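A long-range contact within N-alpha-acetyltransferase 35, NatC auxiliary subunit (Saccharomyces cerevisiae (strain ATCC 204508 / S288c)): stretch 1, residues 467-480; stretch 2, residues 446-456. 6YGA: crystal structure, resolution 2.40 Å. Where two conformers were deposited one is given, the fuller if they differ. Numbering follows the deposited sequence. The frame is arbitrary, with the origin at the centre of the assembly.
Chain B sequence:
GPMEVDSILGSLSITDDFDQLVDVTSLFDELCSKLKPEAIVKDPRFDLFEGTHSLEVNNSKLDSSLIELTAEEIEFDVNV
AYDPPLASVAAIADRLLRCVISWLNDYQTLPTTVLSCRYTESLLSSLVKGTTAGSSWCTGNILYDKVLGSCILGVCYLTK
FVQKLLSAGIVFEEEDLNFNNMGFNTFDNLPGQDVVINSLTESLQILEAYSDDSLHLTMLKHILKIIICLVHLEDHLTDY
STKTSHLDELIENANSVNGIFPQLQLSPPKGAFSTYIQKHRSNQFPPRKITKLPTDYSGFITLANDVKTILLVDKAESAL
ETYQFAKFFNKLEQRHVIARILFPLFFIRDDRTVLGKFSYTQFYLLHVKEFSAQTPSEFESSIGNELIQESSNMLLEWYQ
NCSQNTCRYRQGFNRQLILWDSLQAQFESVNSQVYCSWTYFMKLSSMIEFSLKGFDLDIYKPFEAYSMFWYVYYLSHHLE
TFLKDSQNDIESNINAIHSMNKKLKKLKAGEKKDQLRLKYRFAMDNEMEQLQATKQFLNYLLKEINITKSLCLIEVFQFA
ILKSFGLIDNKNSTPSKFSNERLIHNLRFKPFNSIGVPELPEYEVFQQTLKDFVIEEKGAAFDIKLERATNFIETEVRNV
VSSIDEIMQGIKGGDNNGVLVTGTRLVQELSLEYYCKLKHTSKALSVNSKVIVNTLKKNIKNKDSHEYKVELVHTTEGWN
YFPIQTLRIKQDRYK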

# COMPACT_ATOMS: atom_id res chain seq x y z
N SER B 467 -9.77 -22.48 -9.85
CA SER B 467 -11.00 -21.86 -9.36
C SER B 467 -11.13 -20.44 -9.87
O SER B 467 -12.19 -20.04 -10.38
CB SER B 467 -11.04 -21.89 -7.83
OG SER B 467 -11.26 -23.21 -7.36
N MSE B 468 -10.06 -19.65 -9.77
CA MSE B 468 -10.10 -18.25 -10.17
C MSE B 468 -10.15 -18.07 -11.68
O MSE B 468 -10.94 -17.29 -12.20
CB MSE B 468 -8.89 -17.50 -9.60
CG MSE B 468 -8.85 -17.46 -8.08
SE MSE B 468 -10.53 -16.83 -7.30
CE MSE B 468 -10.68 -15.12 -8.22
N PHE B 469 -9.30 -18.81 -12.40
CA PHE B 469 -9.27 -18.68 -13.85
C PHE B 469 -10.59 -19.14 -14.47
O PHE B 469 -11.07 -18.53 -15.43
CB PHE B 469 -8.09 -19.44 -14.44
CG PHE B 469 -6.81 -18.66 -14.43
CD1 PHE B 469 -6.78 -17.35 -14.86
CD2 PHE B 469 -5.64 -19.24 -13.97
CE1 PHE B 469 -5.60 -16.62 -14.84
CE2 PHE B 469 -4.45 -18.53 -13.96
CZ PHE B 469 -4.43 -17.22 -14.39
N TRP B 470 -11.19 -20.20 -13.94
CA TRP B 470 -12.47 -20.64 -14.49
C TRP B 470 -13.58 -19.68 -14.10
O TRP B 470 -14.51 -19.46 -14.88
CB TRP B 470 -12.80 -22.06 -14.04
CG TRP B 470 -14.11 -22.51 -14.61
CD1 TRP B 470 -14.33 -23.00 -15.86
CD2 TRP B 470 -15.39 -22.47 -13.96
NE1 TRP B 470 -15.67 -23.28 -16.03
CE2 TRP B 470 -16.34 -22.97 -14.88
CE3 TRP B 470 -15.82 -22.06 -12.70
CZ2 TRP B 470 -17.69 -23.07 -14.57
CZ3 TRP B 470 -17.16 -22.17 -12.39
CH2 TRP B 470 -18.08 -22.67 -13.32
N TYR B 471 -13.52 -19.11 -12.89
CA TYR B 471 -14.52 -18.13 -12.50
C TYR B 471 -14.45 -16.89 -13.38
O TYR B 471 -15.48 -16.33 -13.75
CB TYR B 471 -14.35 -17.77 -11.02
CG TYR B 471 -15.34 -16.73 -10.54
CD1 TYR B 471 -16.70 -16.99 -10.53
CD2 TYR B 471 -14.90 -15.49 -10.09
CE1 TYR B 471 -17.60 -16.05 -10.09
CE2 TYR B 471 -15.80 -14.54 -9.64
CZ TYR B 471 -17.15 -14.82 -9.65
OH TYR B 471 -18.04 -13.88 -9.20
N VAL B 472 -13.24 -16.47 -13.75
CA VAL B 472 -13.10 -15.30 -14.61
C VAL B 472 -13.53 -15.63 -16.03
O VAL B 472 -14.14 -14.81 -16.72
CB VAL B 472 -11.66 -14.75 -14.55
CG1 VAL B 472 -11.49 -13.59 -15.52
CG2 VAL B 472 -11.35 -14.30 -13.14
N TYR B 473 -13.23 -16.85 -16.49
CA TYR B 473 -13.80 -17.32 -17.75
C TYR B 473 -15.32 -17.28 -17.70
O TYR B 473 -15.97 -16.78 -18.62
CB TYR B 473 -13.30 -18.74 -18.03
CG TYR B 473 -14.00 -19.41 -19.19
CD1 TYR B 473 -13.61 -19.16 -20.50
CD2 TYR B 473 -15.04 -20.30 -18.97
CE1 TYR B 473 -14.25 -19.78 -21.56
CE2 TYR B 473 -15.68 -20.92 -20.03
CZ TYR B 473 -15.28 -20.66 -21.32
OH TYR B 473 -15.91 -21.27 -22.37
N TYR B 474 -15.90 -17.79 -16.61
CA TYR B 474 -17.34 -17.73 -16.42
C TYR B 474 -17.85 -16.29 -16.44
O TYR B 474 -18.84 -15.98 -17.11
CB TYR B 474 -17.70 -18.43 -15.11
CG TYR B 474 -19.08 -18.17 -14.57
CD1 TYR B 474 -20.18 -18.90 -15.02
CD2 TYR B 474 -19.30 -17.20 -13.60
CE1 TYR B 474 -21.45 -18.67 -14.52
CE2 TYR B 474 -20.56 -16.96 -13.10
CZ TYR B 474 -21.63 -17.70 -13.56
OH TYR B 474 -22.89 -17.46 -13.06
N LEU B 475 -17.16 -15.39 -15.73
CA LEU B 475 -17.55 -13.98 -15.76
C LEU B 475 -17.38 -13.38 -17.16
O LEU B 475 -18.26 -12.65 -17.63
CB LEU B 475 -16.73 -13.18 -14.75
CG LEU B 475 -16.93 -13.44 -13.26
CD1 LEU B 475 -16.10 -12.45 -12.46
CD2 LEU B 475 -18.41 -13.34 -12.89
N SER B 476 -16.26 -13.68 -17.82
CA SER B 476 -16.02 -13.15 -19.16
C SER B 476 -17.04 -13.65 -20.16
O SER B 476 -17.39 -12.94 -21.11
CB SER B 476 -14.61 -13.52 -19.63
OG SER B 476 -13.62 -13.09 -18.71
N HIS B 477 -17.53 -14.89 -19.99
CA HIS B 477 -18.56 -15.40 -20.88
C HIS B 477 -19.84 -14.59 -20.74
O HIS B 477 -20.49 -14.27 -21.74
CB HIS B 477 -18.81 -16.88 -20.61
CG HIS B 477 -19.83 -17.51 -21.51
ND1 HIS B 477 -21.16 -17.59 -21.18
CD2 HIS B 477 -19.71 -18.10 -22.73
CE1 HIS B 477 -21.82 -18.19 -22.15
NE2 HIS B 477 -20.96 -18.51 -23.10
N HIS B 478 -20.21 -14.24 -19.50
CA HIS B 478 -21.40 -13.42 -19.29
C HIS B 478 -21.20 -12.01 -19.80
O HIS B 478 -22.13 -11.39 -20.33
CB HIS B 478 -21.77 -13.41 -17.80
CG HIS B 478 -22.50 -14.63 -17.35
ND1 HIS B 478 -23.87 -14.68 -17.24
CD2 HIS B 478 -22.05 -15.86 -16.99
CE1 HIS B 478 -24.23 -15.88 -16.82
NE2 HIS B 478 -23.14 -16.62 -16.66
N LEU B 479 -19.98 -11.46 -19.66
CA LEU B 479 -19.72 -10.13 -20.18
C LEU B 479 -19.77 -10.11 -21.70
O LEU B 479 -20.28 -9.16 -22.30
CB LEU B 479 -18.38 -9.61 -19.67
CG LEU B 479 -18.01 -8.20 -20.12
CD1 LEU B 479 -19.15 -7.23 -19.85
CD2 LEU B 479 -16.74 -7.73 -19.43
N GLU B 480 -19.24 -11.15 -22.35
CA GLU B 480 -19.28 -11.20 -23.80
C GLU B 480 -20.71 -11.33 -24.31
O GLU B 480 -21.09 -10.69 -25.29
CB GLU B 480 -18.41 -12.34 -24.32
CG GLU B 480 -18.20 -12.34 -25.83
CD GLU B 480 -18.43 -13.70 -26.46
OE1 GLU B 480 -18.81 -14.63 -25.72
OE2 GLU B 480 -18.23 -13.83 -27.68
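Stretch 2, residues 446-456: SMIEFSLKGFD

Stretch 2 is helical and lies nearly antiparallel along the helix of stretch 1: the N-to-C directions differ by 160°, the signed crossing angle is -160°, and the axes approach to 9.8 Å. The register follows from two pairs, Val472 CA to Ile448 CA at 5.9 Å and Met468 CA to Ser451 CA at 7.0 Å, so as stretch 2 advances from Met447 to Phe455 its partners run back from Leu475 toward Met468. No hydrogen bond or salt bridge links the helices; the two stretches bury 593 Å², mostly through apolar side chains.

The packing centres on a knob in a hole. Ile448 (chi1 m, chi2 t) sits among Val472, Leu475, Ser476 and Leu479: its CG2 lies 3.9 Å from Val472 CG1, its CG1 3.7 Å from Leu475 CB, and its CD1 3.8 Å from Leu479 CD2. One turn on, Leu452 CD2 comes within 3.7 Å of Val472 CG1. Met447, a selenomethionine, packs its CB 3.8 Å from Leu475 CD1 and reaches its CE to 3.3 Å from Tyr471 OH.

An aromatic stack lies at the Phe455 end of the contact. The Phe455 ring forms an offset stack with that of Phe469, planes at 7° and centroids 4.0 Å apart, with Phe469 CE2 3.4 Å from Phe455 CZ. The same CZ lies 3.8 Å from Met468 CB.

Two serines at this apolar seam, Ser451 and Ser476, have their hydroxyls hydrogen-bonded within their own helices. Ser451 OG donates to Met447 O at 2.9 Å, while Ser451 CB meets Val472 CG2 at 3.5 Å and the CE of selenomethionine Met468 at 3.7 Å. Ser476 OG likewise donates to Val472 O at 2.7 Å. Each thus bonds a backbone carbonyl four residues back, and both still touch the neighbouring helix, Ser476 through its OG, 3.9 Å from Ile448 CD1.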

# COMPACT_ATOMS: atom_id res chain seq x y z
N SER B 446 -15.42 -4.73 -13.30
CA SER B 446 -14.68 -4.59 -12.05
C SER B 446 -14.50 -5.94 -11.37
O SER B 446 -13.44 -6.19 -10.77
CB SER B 446 -15.40 -3.60 -11.12
OG SER B 446 -15.36 -2.29 -11.64
N MSE B 447 -15.50 -6.81 -11.45
CA MSE B 447 -15.39 -8.15 -10.88
C MSE B 447 -14.24 -8.92 -11.53
O MSE B 447 -13.47 -9.61 -10.86
CB MSE B 447 -16.70 -8.93 -11.05
CG MSE B 447 -17.88 -8.37 -10.27
SE MSE B 447 -19.57 -9.23 -10.75
CE MSE B 447 -19.32 -10.97 -9.91
N ILE B 448 -14.14 -8.79 -12.86
CA ILE B 448 -13.09 -9.47 -13.60
C ILE B 448 -11.73 -8.87 -13.27
O ILE B 448 -10.77 -9.60 -13.00
CB ILE B 448 -13.40 -9.41 -15.11
CG1 ILE B 448 -14.62 -10.27 -15.44
CG2 ILE B 448 -12.18 -9.82 -15.92
CD1 ILE B 448 -15.19 -10.02 -16.83
N GLU B 449 -11.64 -7.54 -13.28
CA GLU B 449 -10.37 -6.88 -12.98
C GLU B 449 -9.92 -7.19 -11.56
O GLU B 449 -8.73 -7.42 -11.31
CB GLU B 449 -10.52 -5.37 -13.19
CG GLU B 449 -9.29 -4.56 -12.81
CD GLU B 449 -8.19 -4.62 -13.86
OE1 GLU B 449 -8.43 -5.19 -14.95
OE2 GLU B 449 -7.10 -4.09 -13.60
N PHE B 450 -10.86 -7.20 -10.61
CA PHE B 450 -10.52 -7.52 -9.22
C PHE B 450 -9.97 -8.94 -9.10
O PHE B 450 -9.03 -9.18 -8.33
CB PHE B 450 -11.76 -7.34 -8.34
CG PHE B 450 -11.60 -7.86 -6.94
CD1 PHE B 450 -10.88 -7.15 -6.00
CD2 PHE B 450 -12.19 -9.05 -6.57
CE1 PHE B 450 -10.74 -7.63 -4.71
CE2 PHE B 450 -12.06 -9.54 -5.28
CZ PHE B 450 -11.33 -8.82 -4.35
N SER B 451 -10.54 -9.88 -9.85
CA SER B 451 -10.12 -11.28 -9.72
C SER B 451 -8.75 -11.50 -10.34
O SER B 451 -7.87 -12.13 -9.74
CB SER B 451 -11.15 -12.20 -10.36
OG SER B 451 -12.42 -12.05 -9.76
N LEU B 452 -8.55 -11.02 -11.57
CA LEU B 452 -7.26 -11.22 -12.24
C LEU B 452 -6.14 -10.48 -11.53
O LEU B 452 -4.99 -10.92 -11.55
CB LEU B 452 -7.35 -10.77 -13.70
CG LEU B 452 -8.32 -11.53 -14.62
CD1 LEU B 452 -8.36 -10.91 -16.01
CD2 LEU B 452 -7.95 -13.00 -14.69
N LYS B 453 -6.46 -9.35 -10.88
CA LYS B 453 -5.43 -8.60 -10.18
C LYS B 453 -4.80 -9.42 -9.05
O LYS B 453 -3.64 -9.19 -8.68
CB LYS B 453 -6.02 -7.29 -9.65
CG LYS B 453 -5.05 -6.43 -8.86
CD LYS B 453 -3.99 -5.82 -9.74
CE LYS B 453 -2.96 -5.10 -8.89
NZ LYS B 453 -1.89 -4.50 -9.72
N GLY B 454 -5.55 -10.39 -8.51
CA GLY B 454 -5.01 -11.25 -7.47
C GLY B 454 -3.81 -12.07 -7.92
O GLY B 454 -2.93 -12.38 -7.12
N PHE B 455 -3.76 -12.42 -9.21
CA PHE B 455 -2.60 -13.16 -9.72
C PHE B 455 -1.36 -12.27 -9.77
O PHE B 455 -0.24 -12.75 -9.55
CB PHE B 455 -2.90 -13.73 -11.10
CG PHE B 455 -3.79 -14.94 -11.07
CD1 PHE B 455 -3.30 -16.17 -10.66
CD2 PHE B 455 -5.11 -14.86 -11.47
CE1 PHE B 455 -4.11 -17.29 -10.63
CE2 PHE B 455 -5.93 -15.97 -11.45
CZ PHE B 455 -5.43 -17.18 -11.03
N ASP B 456 -1.54 -10.98 -10.07
CA ASP B 456 -0.40 -10.07 -10.11
C ASP B 456 0.20 -9.88 -8.72
O ASP B 456 1.41 -9.68 -8.59
CB ASP B 456 -0.83 -8.73 -10.71
CG ASP B 456 0.32 -7.74 -10.82
OD1 ASP B 456 1.30 -8.03 -11.56
OD2 ASP B 456 0.25 -6.67 -10.20